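Local coordinates for protein glucanase (Clostridium thermocellum, PDB 5GXX) that probably hydrolyses internal beta-1,4-glucosidic bonds of cellulose as a family 9 endoglucanase carrying a cellulose-binding module, at residues H87-L92 / I157-D162; S107-I112 / R134-G139; K120-A125 / H362-H367; L477-S482 / D536-C541. The protein carries 1 engineered substitution. One frame throughout, in Å; residues are numbered along the deposited sequence.

In the fold
From the N terminus, helix 85-101 supplies the first half of contact 1, whose loop closes at 157-162, where helix 142-158 ends. Contact 2 is nested inside that loop: strands 108-112 and 136-139 pair there, at about 25 Å centre to centre from contact 1. The loop segment 120-125 leaves from within both loops and meets 362-367 far down the chain, so contact 3 crosses contacts 1 and 2 and ties the early part of the catalytic module to its later part. Contact 4 follows in series, closing a loop from 477-482 to 536-541 in the cellulose-binding module, near the catalytic module; its centre is about 21 Å from that of contact 3.

Contact 1 of 4, residues H87-L92 / I157-D162; sequences HLERNL and IVLKND
L159 makes the largest share of this contact, its two methyl groups divided between E89 and L92. CD2 of L159 lies 3.6 Å from CG of E89, the two side chains running past one another in opposite directions. The other methyl, CD1 of L159, comes within 4.0 Å of CD2 of L92. That same L92 methyl also meets V158 at CG2 (3.9 Å), here with the side chains at roughly a right angle, so L92 is wedged against the last turn of one helix and the residue just beyond it. With its CG set anti to the carbonyl carbon (chi1 -56°), L159 turns its branched end back toward helix 85-101, where it also packs on A93 and L96.

A polar bridge runs beside this apolar patch. Water 1 donates to OE2 of E89 at 2.6 Å and to O of V158 at 2.7 Å, supplying the protons that link these two acceptors. The extended E89 chain is steadied by a salt bridge from OE2 to R85, and L72 of helix 58-75 packs on the E89 side chain. The same helix touches L92 through A65 and V158 through Y73.

After L159 the helix ends in a Schellman motif, with K160, at positive phi, as its C-prime residue. N161 then caps the next helix by accepting from Y164 N. Together the Schellman motif and this N-cap join helix 142-158 to helix 162-178, two consecutive helices of the (alpha/alpha)6 barrel known for family 9 catalytic modules.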
# COMPACT_ATOMS: atom_id res chain seq x y z
N HIS A 87 -45.48 -26.65 1.78
CA HIS A 87 -44.10 -26.15 1.72
C HIS A 87 -43.38 -26.56 0.45
O HIS A 87 -42.72 -25.73 -0.20
CB HIS A 87 -43.26 -26.60 2.92
CG HIS A 87 -43.68 -25.98 4.21
ND1 HIS A 87 -43.69 -24.62 4.42
CD2 HIS A 87 -44.14 -26.54 5.35
CE1 HIS A 87 -44.13 -24.36 5.64
NE2 HIS A 87 -44.40 -25.51 6.23
N LEU A 88 -43.48 -27.84 0.11
CA LEU A 88 -42.84 -28.36 -1.10
C LEU A 88 -43.43 -27.73 -2.36
O LEU A 88 -42.68 -27.34 -3.27
CB LEU A 88 -42.92 -29.89 -1.11
CG LEU A 88 -42.25 -30.58 -2.30
CD1 LEU A 88 -40.82 -30.08 -2.55
CD2 LEU A 88 -42.25 -32.10 -2.12
N GLU A 89 -44.75 -27.60 -2.42
CA GLU A 89 -45.41 -27.02 -3.58
C GLU A 89 -44.99 -25.59 -3.90
O GLU A 89 -44.62 -25.28 -5.03
CB GLU A 89 -46.93 -27.08 -3.44
CG GLU A 89 -47.46 -28.47 -3.77
CD GLU A 89 -48.93 -28.65 -3.44
OE1 GLU A 89 -49.52 -27.73 -2.85
OE2 GLU A 89 -49.46 -29.72 -3.77
N ARG A 90 -45.03 -24.71 -2.90
CA ARG A 90 -44.69 -23.31 -3.14
C ARG A 90 -43.19 -23.10 -3.35
O ARG A 90 -42.78 -22.22 -4.11
CB ARG A 90 -45.25 -22.38 -2.06
CG ARG A 90 -44.67 -22.53 -0.66
CD ARG A 90 -45.57 -21.78 0.32
NE ARG A 90 -45.00 -21.76 1.66
CZ ARG A 90 -45.56 -21.20 2.73
NH1 ARG A 90 -46.76 -20.61 2.64
NH2 ARG A 90 -44.91 -21.22 3.90
N ASN A 91 -42.35 -23.93 -2.73
CA ASN A 91 -40.93 -23.88 -3.06
C ASN A 91 -40.67 -24.27 -4.52
O ASN A 91 -39.85 -23.64 -5.18
CB ASN A 91 -40.12 -24.73 -2.09
CG ASN A 91 -39.69 -23.92 -0.89
OD1 ASN A 91 -38.81 -23.07 -0.98
ND2 ASN A 91 -40.37 -24.12 0.23
N LEU A 92 -41.37 -25.29 -5.00
CA LEU A 92 -41.26 -25.66 -6.40
C LEU A 92 -41.74 -24.50 -7.28
O LEU A 92 -41.05 -24.16 -8.25
CB LEU A 92 -42.05 -26.95 -6.69
CG LEU A 92 -42.19 -27.32 -8.16
CD1 LEU A 92 -40.83 -27.47 -8.86
CD2 LEU A 92 -43.00 -28.59 -8.29
N ILE A 157 -48.34 -30.61 -13.96
CA ILE A 157 -49.21 -31.67 -13.42
C ILE A 157 -49.44 -31.46 -11.92
O ILE A 157 -50.57 -31.35 -11.45
CB ILE A 157 -48.60 -33.08 -13.59
CG1 ILE A 157 -48.26 -33.33 -15.06
CG2 ILE A 157 -49.48 -34.18 -12.98
CD1 ILE A 157 -47.52 -34.65 -15.31
N VAL A 158 -48.35 -31.41 -11.17
CA VAL A 158 -48.47 -31.46 -9.72
C VAL A 158 -49.01 -30.16 -9.13
O VAL A 158 -49.57 -30.17 -8.03
CB VAL A 158 -47.17 -31.95 -9.04
CG1 VAL A 158 -46.71 -33.24 -9.68
CG2 VAL A 158 -46.04 -30.92 -9.09
N LEU A 159 -48.85 -29.05 -9.86
CA LEU A 159 -49.37 -27.75 -9.45
C LEU A 159 -50.56 -27.28 -10.29
O LEU A 159 -51.01 -26.14 -10.14
CB LEU A 159 -48.26 -26.69 -9.44
CG LEU A 159 -47.02 -26.99 -8.59
CD1 LEU A 159 -45.97 -25.89 -8.70
CD2 LEU A 159 -47.42 -27.19 -7.13
N LYS A 160 -51.07 -28.16 -11.15
CA LYS A 160 -52.32 -27.93 -11.88
C LYS A 160 -52.28 -26.55 -12.53
O LYS A 160 -53.15 -25.70 -12.33
CB LYS A 160 -53.52 -28.07 -10.95
CG LYS A 160 -53.73 -29.46 -10.38
CD LYS A 160 -55.09 -29.55 -9.71
CE LYS A 160 -55.34 -30.90 -9.06
NZ LYS A 160 -55.16 -32.02 -10.02
N ASN A 161 -51.22 -26.33 -13.29
CA ASN A 161 -50.92 -25.00 -13.79
C ASN A 161 -50.78 -24.97 -15.31
O ASN A 161 -49.81 -25.48 -15.86
CB ASN A 161 -49.65 -24.51 -13.10
CG ASN A 161 -49.37 -23.04 -13.33
OD1 ASN A 161 -49.17 -22.60 -14.47
ND2 ASN A 161 -49.34 -22.27 -12.26
N ASP A 162 -51.72 -24.33 -16.00
CA ASP A 162 -51.68 -24.35 -17.46
C ASP A 162 -50.56 -23.50 -18.07
O ASP A 162 -50.12 -23.78 -19.19
CB ASP A 162 -53.04 -24.00 -18.06
CG ASP A 162 -54.03 -25.16 -17.97
OD1 ASP A 162 -53.61 -26.33 -18.10
OD2 ASP A 162 -55.23 -24.90 -17.77
O HOH W 1 -48.77 -31.34 -5.70

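Contact 2 of 4, residues S107-I112 / R134-G139; sequences SVVYQI and RPYFVG
Just before the strand, S107 rests its CB 3.4 Å from O of G139. V108 forms a hydrogen-bonded antiparallel pair with G139: V108 N donates to G139 O at 2.9 Å, and G139 N returns a bond to V108 O at 3.0 Å. V109 faces V138 in a non-hydrogen-bonded pair, and their methyls CG2 and CG1 touch at 3.8 Å.

Y110 is the extra residue of a beta bulge. Its N still bonds to F137 O (2.8 Å), while chi1 of 74° places CG between the backbone N and the carbonyl carbon. From there the ring crosses the neighbouring strand: F137 CB lies over one face in a CH-pi contact, V138 O and G139 N sit at the edge, and the OH bonds to T185 N and A186 N.

After the bulge Q111 pairs with F137, whose N donates to Q111 O over 3.1 Å. Their side chains run alongside, pointing the same way, the amide tilted 55° against the phenyl; Q111 NE2 is held by G113 O and A186 O. I112 ends the strand with CD1 against Y136 CB (3.6 Å) and CG2 near NH2 of R134, whose guanidinium salt-bridges D42.

Strand 108-112 runs between 56-57 and 136-139 in a three-stranded antiparallel sheet of the catalytic module. Q111 N, just after the bulge, is buried with no polar partner, a cost F137 packing may offset.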
# COMPACT_ATOMS: atom_id res chain seq x y z
N SER A 107 -35.07 -18.36 -27.78
CA SER A 107 -33.94 -18.57 -26.88
C SER A 107 -34.42 -18.35 -25.44
O SER A 107 -35.55 -17.93 -25.21
CB SER A 107 -32.79 -17.62 -27.20
OG SER A 107 -33.24 -16.28 -27.24
N VAL A 108 -33.57 -18.67 -24.47
CA VAL A 108 -33.88 -18.41 -23.06
C VAL A 108 -32.65 -17.80 -22.41
O VAL A 108 -31.54 -18.00 -22.91
CB VAL A 108 -34.28 -19.71 -22.30
CG1 VAL A 108 -35.55 -20.33 -22.91
CG2 VAL A 108 -33.14 -20.74 -22.24
N VAL A 109 -32.85 -17.05 -21.33
CA VAL A 109 -31.78 -16.73 -20.40
C VAL A 109 -31.48 -18.05 -19.69
O VAL A 109 -32.39 -18.63 -19.09
CB VAL A 109 -32.20 -15.69 -19.34
CG1 VAL A 109 -31.12 -15.54 -18.27
CG2 VAL A 109 -32.48 -14.34 -19.99
N TYR A 110 -30.24 -18.52 -19.76
CA TYR A 110 -29.88 -19.81 -19.17
C TYR A 110 -28.87 -19.74 -18.03
O TYR A 110 -28.52 -20.77 -17.44
CB TYR A 110 -29.41 -20.80 -20.25
CG TYR A 110 -28.02 -20.57 -20.83
CD1 TYR A 110 -27.83 -19.73 -21.93
CD2 TYR A 110 -26.91 -21.23 -20.31
CE1 TYR A 110 -26.56 -19.55 -22.48
CE2 TYR A 110 -25.63 -21.05 -20.84
CZ TYR A 110 -25.47 -20.21 -21.94
OH TYR A 110 -24.20 -20.03 -22.46
N GLN A 111 -28.38 -18.54 -17.72
CA GLN A 111 -27.48 -18.35 -16.61
C GLN A 111 -27.50 -16.91 -16.12
O GLN A 111 -27.59 -15.98 -16.92
CB GLN A 111 -26.06 -18.77 -17.01
CG GLN A 111 -25.05 -18.77 -15.88
CD GLN A 111 -23.77 -19.49 -16.23
OE1 GLN A 111 -23.79 -20.58 -16.80
NE2 GLN A 111 -22.65 -18.89 -15.85
N ILE A 112 -27.41 -16.71 -14.81
CA ILE A 112 -27.19 -15.38 -14.25
C ILE A 112 -25.94 -15.45 -13.38
O ILE A 112 -25.86 -16.27 -12.47
CB ILE A 112 -28.35 -14.86 -13.36
CG1 ILE A 112 -29.71 -14.86 -14.07
CG2 ILE A 112 -28.02 -13.47 -12.79
CD1 ILE A 112 -29.84 -13.94 -15.28
N ARG A 134 -23.25 -8.43 -12.26
CA ARG A 134 -23.50 -9.79 -12.71
C ARG A 134 -24.04 -9.85 -14.14
O ARG A 134 -25.09 -9.28 -14.44
CB ARG A 134 -24.50 -10.46 -11.76
CG ARG A 134 -23.91 -10.69 -10.39
CD ARG A 134 -24.98 -10.71 -9.30
NE ARG A 134 -26.05 -11.70 -9.44
CZ ARG A 134 -25.92 -13.00 -9.16
NH1 ARG A 134 -24.75 -13.50 -8.79
NH2 ARG A 134 -26.98 -13.80 -9.28
N PRO A 135 -23.34 -10.60 -15.01
CA PRO A 135 -23.85 -10.75 -16.37
C PRO A 135 -25.00 -11.75 -16.48
O PRO A 135 -25.32 -12.46 -15.52
CB PRO A 135 -22.63 -11.30 -17.12
CG PRO A 135 -21.93 -12.11 -16.09
CD PRO A 135 -22.05 -11.28 -14.83
N TYR A 136 -25.63 -11.80 -17.65
CA TYR A 136 -26.54 -12.89 -17.96
C TYR A 136 -26.14 -13.50 -19.30
O TYR A 136 -25.32 -12.94 -20.04
CB TYR A 136 -27.99 -12.42 -17.96
CG TYR A 136 -28.35 -11.43 -19.04
CD1 TYR A 136 -28.83 -11.88 -20.27
CD2 TYR A 136 -28.25 -10.05 -18.84
CE1 TYR A 136 -29.19 -11.00 -21.28
CE2 TYR A 136 -28.59 -9.16 -19.85
CZ TYR A 136 -29.06 -9.65 -21.06
OH TYR A 136 -29.43 -8.78 -22.07
N PHE A 137 -26.72 -14.67 -19.58
CA PHE A 137 -26.36 -15.45 -20.75
C PHE A 137 -27.62 -15.98 -21.42
O PHE A 137 -28.54 -16.46 -20.74
CB PHE A 137 -25.42 -16.59 -20.33
CG PHE A 137 -24.18 -16.09 -19.64
CD1 PHE A 137 -24.18 -15.85 -18.27
CD2 PHE A 137 -23.03 -15.82 -20.37
CE1 PHE A 137 -23.06 -15.36 -17.62
CE2 PHE A 137 -21.90 -15.32 -19.74
CZ PHE A 137 -21.90 -15.09 -18.36
N VAL A 138 -27.69 -15.86 -22.74
CA VAL A 138 -28.84 -16.29 -23.51
C VAL A 138 -28.39 -17.31 -24.55
O VAL A 138 -27.25 -17.26 -25.03
CB VAL A 138 -29.54 -15.09 -24.18
CG1 VAL A 138 -30.23 -14.25 -23.11
CG2 VAL A 138 -28.53 -14.25 -24.97
N GLY A 139 -29.25 -18.28 -24.84
CA GLY A 139 -28.95 -19.34 -25.80
C GLY A 139 -30.12 -20.29 -25.97
O GLY A 139 -31.21 -20.04 -25.44

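Contact 3 of 4, residues K120-A125 / H362-H367; sequences KWWGSA and HHRTAH
The indole of W122 is met from three directions by three residues of 362-367. CG of R364 sits over the centre of the six-membered ring, 3.4 Å from its centroid, a close CH-pi contact. Beyond it the guanidinium turns one face toward CE3 of W122, its plane inclined 38° to the indole. At the far rim the edge of W122 points into the face of H362 in a T-shaped pair, with CZ3 of W122 3.4 Å from NE2 of H362. On the pyrrole side W122 NE1 donates to H367 ND1 at 2.9 Å, the imidazole plane steeply turned against the indole. A chi1 of -164°, with CG anti to the backbone N, swings the indole out across segment 362-367.

R364 is also held by its polar end. NE meets a lone pair of W121 O in the carbonyl plane at 2.8 Å, with a nearly straight N-H (162°), while NH1 reaches G52 O and NH2 reaches H119 O. Further along, A125 N donates to T365 OG1 at 2.9 Å, and H54 NE2 bonds to the same hydroxyl. Waters 2 and 3 both join S124 OG to the short helix 364-367, donating to R364 O and T365 O respectively.

H362 to R364 match the histidine-and-arginine signature of family 9, so the cluster probably lies close to the catalytic cleft. Because ND1 of H367 accepts from W122, its NE2 can carry the proton toward P377 O; and the three carbonyls around R364, those of W121, G52 and H119, probably fix the rotation of its guanidinium.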
# COMPACT_ATOMS: atom_id res chain seq x y z
N LYS A 120 -14.82 -16.45 -6.90
CA LYS A 120 -13.61 -15.83 -6.36
C LYS A 120 -13.87 -15.04 -5.08
O LYS A 120 -12.96 -14.79 -4.29
CB LYS A 120 -13.01 -14.94 -7.44
CG LYS A 120 -11.55 -14.61 -7.25
CD LYS A 120 -11.07 -13.80 -8.45
CE LYS A 120 -9.89 -12.90 -8.10
NZ LYS A 120 -8.86 -13.62 -7.28
N TRP A 121 -15.14 -14.68 -4.85
CA TRP A 121 -15.51 -13.82 -3.72
C TRP A 121 -16.33 -14.63 -2.72
O TRP A 121 -17.18 -15.43 -3.11
CB TRP A 121 -16.32 -12.63 -4.23
CG TRP A 121 -16.83 -11.70 -3.17
CD1 TRP A 121 -16.12 -10.74 -2.50
CD2 TRP A 121 -18.17 -11.64 -2.66
NE1 TRP A 121 -16.94 -10.08 -1.61
CE2 TRP A 121 -18.20 -10.62 -1.68
CE3 TRP A 121 -19.34 -12.36 -2.93
CZ2 TRP A 121 -19.36 -10.28 -0.98
CZ3 TRP A 121 -20.50 -12.02 -2.24
CH2 TRP A 121 -20.50 -10.99 -1.27
N TRP A 122 -16.08 -14.38 -1.44
CA TRP A 122 -16.71 -15.08 -0.33
C TRP A 122 -17.47 -14.03 0.50
O TRP A 122 -16.86 -13.17 1.13
CB TRP A 122 -15.68 -15.82 0.54
CG TRP A 122 -16.33 -16.85 1.43
CD1 TRP A 122 -16.76 -16.67 2.71
CD2 TRP A 122 -16.68 -18.20 1.08
NE1 TRP A 122 -17.32 -17.84 3.20
CE2 TRP A 122 -17.29 -18.78 2.21
CE3 TRP A 122 -16.52 -18.97 -0.08
CZ2 TRP A 122 -17.74 -20.11 2.21
CZ3 TRP A 122 -16.97 -20.29 -0.07
CH2 TRP A 122 -17.60 -20.83 1.05
N GLY A 123 -18.80 -14.07 0.46
CA GLY A 123 -19.61 -13.14 1.23
C GLY A 123 -21.07 -13.39 0.96
O GLY A 123 -21.42 -14.27 0.18
N SER A 124 -21.93 -12.60 1.60
CA SER A 124 -23.36 -12.86 1.65
C SER A 124 -24.10 -12.34 0.42
O SER A 124 -23.75 -11.28 -0.13
CB SER A 124 -23.96 -12.26 2.93
OG SER A 124 -23.40 -12.90 4.07
N ALA A 125 -25.11 -13.09 0.00
CA ALA A 125 -25.93 -12.77 -1.17
C ALA A 125 -26.36 -11.31 -1.24
O ALA A 125 -26.27 -10.67 -2.29
CB ALA A 125 -27.18 -13.67 -1.19
N HIS A 362 -19.93 -25.60 2.97
CA HIS A 362 -19.26 -24.65 2.07
C HIS A 362 -20.31 -23.72 1.47
O HIS A 362 -20.71 -23.85 0.32
CB HIS A 362 -18.49 -25.44 0.99
CG HIS A 362 -17.50 -24.62 0.22
ND1 HIS A 362 -16.24 -24.31 0.69
CD2 HIS A 362 -17.59 -24.06 -1.01
CE1 HIS A 362 -15.59 -23.61 -0.22
NE2 HIS A 362 -16.40 -23.43 -1.26
N HIS A 363 -20.78 -22.78 2.29
CA HIS A 363 -21.95 -21.98 1.91
C HIS A 363 -21.73 -20.56 2.44
O HIS A 363 -21.64 -20.33 3.65
CB HIS A 363 -23.24 -22.59 2.48
CG HIS A 363 -24.49 -21.98 1.93
ND1 HIS A 363 -24.95 -20.74 2.34
CD2 HIS A 363 -25.38 -22.44 1.02
CE1 HIS A 363 -26.07 -20.46 1.69
NE2 HIS A 363 -26.36 -21.48 0.90
N ARG A 364 -21.61 -19.62 1.51
CA ARG A 364 -21.20 -18.25 1.83
C ARG A 364 -22.18 -17.51 2.74
O ARG A 364 -21.79 -16.92 3.75
CB ARG A 364 -21.05 -17.47 0.53
CG ARG A 364 -19.73 -17.77 -0.18
CD ARG A 364 -19.83 -17.38 -1.64
NE ARG A 364 -18.64 -17.69 -2.44
CZ ARG A 364 -18.40 -18.88 -2.99
NH1 ARG A 364 -19.23 -19.90 -2.82
NH2 ARG A 364 -17.28 -19.07 -3.70
N THR A 365 -23.45 -17.57 2.38
CA THR A 365 -24.42 -16.76 3.09
C THR A 365 -24.77 -17.37 4.44
O THR A 365 -24.99 -16.62 5.40
CB THR A 365 -25.65 -16.46 2.22
OG1 THR A 365 -25.21 -15.75 1.05
CG2 THR A 365 -26.65 -15.55 2.94
N ALA A 366 -24.71 -18.70 4.55
CA ALA A 366 -24.93 -19.31 5.86
C ALA A 366 -23.77 -19.03 6.81
O ALA A 366 -23.94 -18.96 8.03
CB ALA A 366 -25.15 -20.81 5.74
N HIS A 367 -22.57 -18.87 6.26
CA HIS A 367 -21.37 -18.57 7.02
C HIS A 367 -21.45 -17.18 7.66
O HIS A 367 -21.27 -17.05 8.88
CB HIS A 367 -20.15 -18.71 6.11
CG HIS A 367 -18.85 -18.38 6.76
ND1 HIS A 367 -17.79 -17.82 6.07
CD2 HIS A 367 -18.42 -18.51 8.04
CE1 HIS A 367 -16.78 -17.63 6.89
NE2 HIS A 367 -17.13 -18.05 8.10
O HOH W 2 -20.86 -14.40 4.11
O HOH W 3 -25.14 -13.93 5.76

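Contact 4 of 4, residues L477-S482 / D536-C541; sequences LIKDLS and DGTNIC
O of K479 is gripped by two N-H groups, one from each segment. G537 N approaches in the carbonyl plane, on a lone pair, at 2.8 Å; L481 N adds a weak bond that closes an inverse gamma turn centred on D480. At this point the backbones press together, with O of I478 3.1 Å from C of G537. Water 4 forms a second link, accepting from I478 N and lying 2.8 Å from G537 O.

Side chains fill in around this backbone core. The methyl CG2 of T538 lies 3.9 Å from CB of K479 and equally near CB of L477. T538 is held in turn by D536: its OG1 (2.7 Å) and its N both reach D536 OD1 from the same face of the carboxylate, the N-H completing an Asx turn at the start of the 3-10 segment 537-539. With chi1 at 68°, the hydroxyl is turned toward D536 while the methyl faces the other segment. CD2 of L477 is packed tightly on CB of C541 (3.5 Å), and L481 meets I540 methyl to methyl through their CD1 atoms.

NZ of K479 bonds to I535 O, and Q560 of the second subunit packs on this lysine. K130 of the catalytic module bonds to T538 OG1 and touches L477 and C541, so this 3-10 segment, begun by an Asx turn and set against the start of strand 481-488, belongs to the boundary between the helical catalytic module and the beta-rich cellulose-binding module.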
# COMPACT_ATOMS: atom_id res chain seq x y z
N LEU A 477 -27.41 -3.20 3.87
CA LEU A 477 -26.76 -1.92 3.64
C LEU A 477 -27.61 -0.84 4.28
O LEU A 477 -28.84 -0.80 4.11
CB LEU A 477 -26.67 -1.67 2.13
CG LEU A 477 -25.93 -2.79 1.38
CD1 LEU A 477 -26.11 -2.63 -0.11
CD2 LEU A 477 -24.44 -2.90 1.74
N ILE A 478 -26.96 0.03 5.06
CA ILE A 478 -27.60 1.21 5.63
C ILE A 478 -26.91 2.46 5.09
O ILE A 478 -25.70 2.65 5.27
CB ILE A 478 -27.58 1.23 7.18
CG1 ILE A 478 -28.36 0.03 7.75
CG2 ILE A 478 -28.16 2.53 7.70
CD1 ILE A 478 -28.22 -0.20 9.27
N LYS A 479 -27.69 3.34 4.47
CA LYS A 479 -27.10 4.55 3.89
C LYS A 479 -26.84 5.65 4.93
O LYS A 479 -25.76 6.25 4.94
CB LYS A 479 -27.95 5.07 2.73
CG LYS A 479 -27.36 6.25 1.96
CD LYS A 479 -28.38 6.86 1.01
CE LYS A 479 -27.79 7.96 0.13
NZ LYS A 479 -26.98 9.01 0.82
N ASP A 480 -27.80 5.90 5.81
CA ASP A 480 -27.71 7.06 6.69
C ASP A 480 -27.04 6.70 8.01
O ASP A 480 -27.65 6.79 9.07
CB ASP A 480 -29.11 7.64 6.90
CG ASP A 480 -29.71 8.21 5.62
OD1 ASP A 480 -28.94 8.54 4.68
OD2 ASP A 480 -30.96 8.33 5.55
N LEU A 481 -25.78 6.27 7.94
CA LEU A 481 -25.07 5.82 9.14
C LEU A 481 -24.39 7.00 9.81
O LEU A 481 -23.80 7.85 9.13
CB LEU A 481 -24.00 4.78 8.79
CG LEU A 481 -24.50 3.35 8.61
CD1 LEU A 481 -23.29 2.51 8.21
CD2 LEU A 481 -25.18 2.81 9.86
N SER A 482 -24.42 7.03 11.14
CA SER A 482 -23.65 8.00 11.92
C SER A 482 -23.32 7.42 13.29
O SER A 482 -23.91 6.44 13.74
CB SER A 482 -24.36 9.35 12.07
OG SER A 482 -25.53 9.24 12.87
N ASP A 536 -22.83 8.32 2.23
CA ASP A 536 -23.27 7.07 1.63
C ASP A 536 -22.76 5.88 2.42
O ASP A 536 -21.80 5.21 2.03
CB ASP A 536 -22.88 6.97 0.16
CG ASP A 536 -23.45 5.73 -0.52
OD1 ASP A 536 -24.23 4.98 0.11
OD2 ASP A 536 -23.07 5.49 -1.69
N GLY A 537 -23.43 5.62 3.53
CA GLY A 537 -23.01 4.53 4.38
C GLY A 537 -23.10 3.16 3.73
O GLY A 537 -22.58 2.21 4.31
N THR A 538 -23.73 3.01 2.56
CA THR A 538 -23.78 1.68 1.96
C THR A 538 -22.40 1.20 1.53
O THR A 538 -22.18 0.01 1.29
CB THR A 538 -24.73 1.58 0.75
OG1 THR A 538 -24.19 2.35 -0.34
CG2 THR A 538 -26.14 2.06 1.09
N ASN A 539 -21.46 2.15 1.45
CA ASN A 539 -20.08 1.80 1.11
C ASN A 539 -19.35 1.14 2.27
O ASN A 539 -18.25 0.65 2.09
CB ASN A 539 -19.31 3.05 0.70
CG ASN A 539 -19.71 3.54 -0.67
OD1 ASN A 539 -19.74 4.74 -0.94
ND2 ASN A 539 -20.04 2.60 -1.54
N ILE A 540 -19.97 1.16 3.44
CA ILE A 540 -19.50 0.37 4.56
C ILE A 540 -20.32 -0.91 4.47
O ILE A 540 -21.51 -0.91 4.76
CB ILE A 540 -19.69 1.08 5.93
CG1 ILE A 540 -19.10 2.50 5.90
CG2 ILE A 540 -19.05 0.24 7.05
CD1 ILE A 540 -19.44 3.28 7.15
N CYS A 541 -19.69 -2.00 4.04
CA CYS A 541 -20.42 -3.24 3.78
C CYS A 541 -19.52 -4.45 3.94
O CYS A 541 -18.29 -4.36 3.76
CB CYS A 541 -21.02 -3.21 2.38
SG CYS A 541 -19.87 -2.78 1.06
O HOH W 4 -24.11 0.12 5.38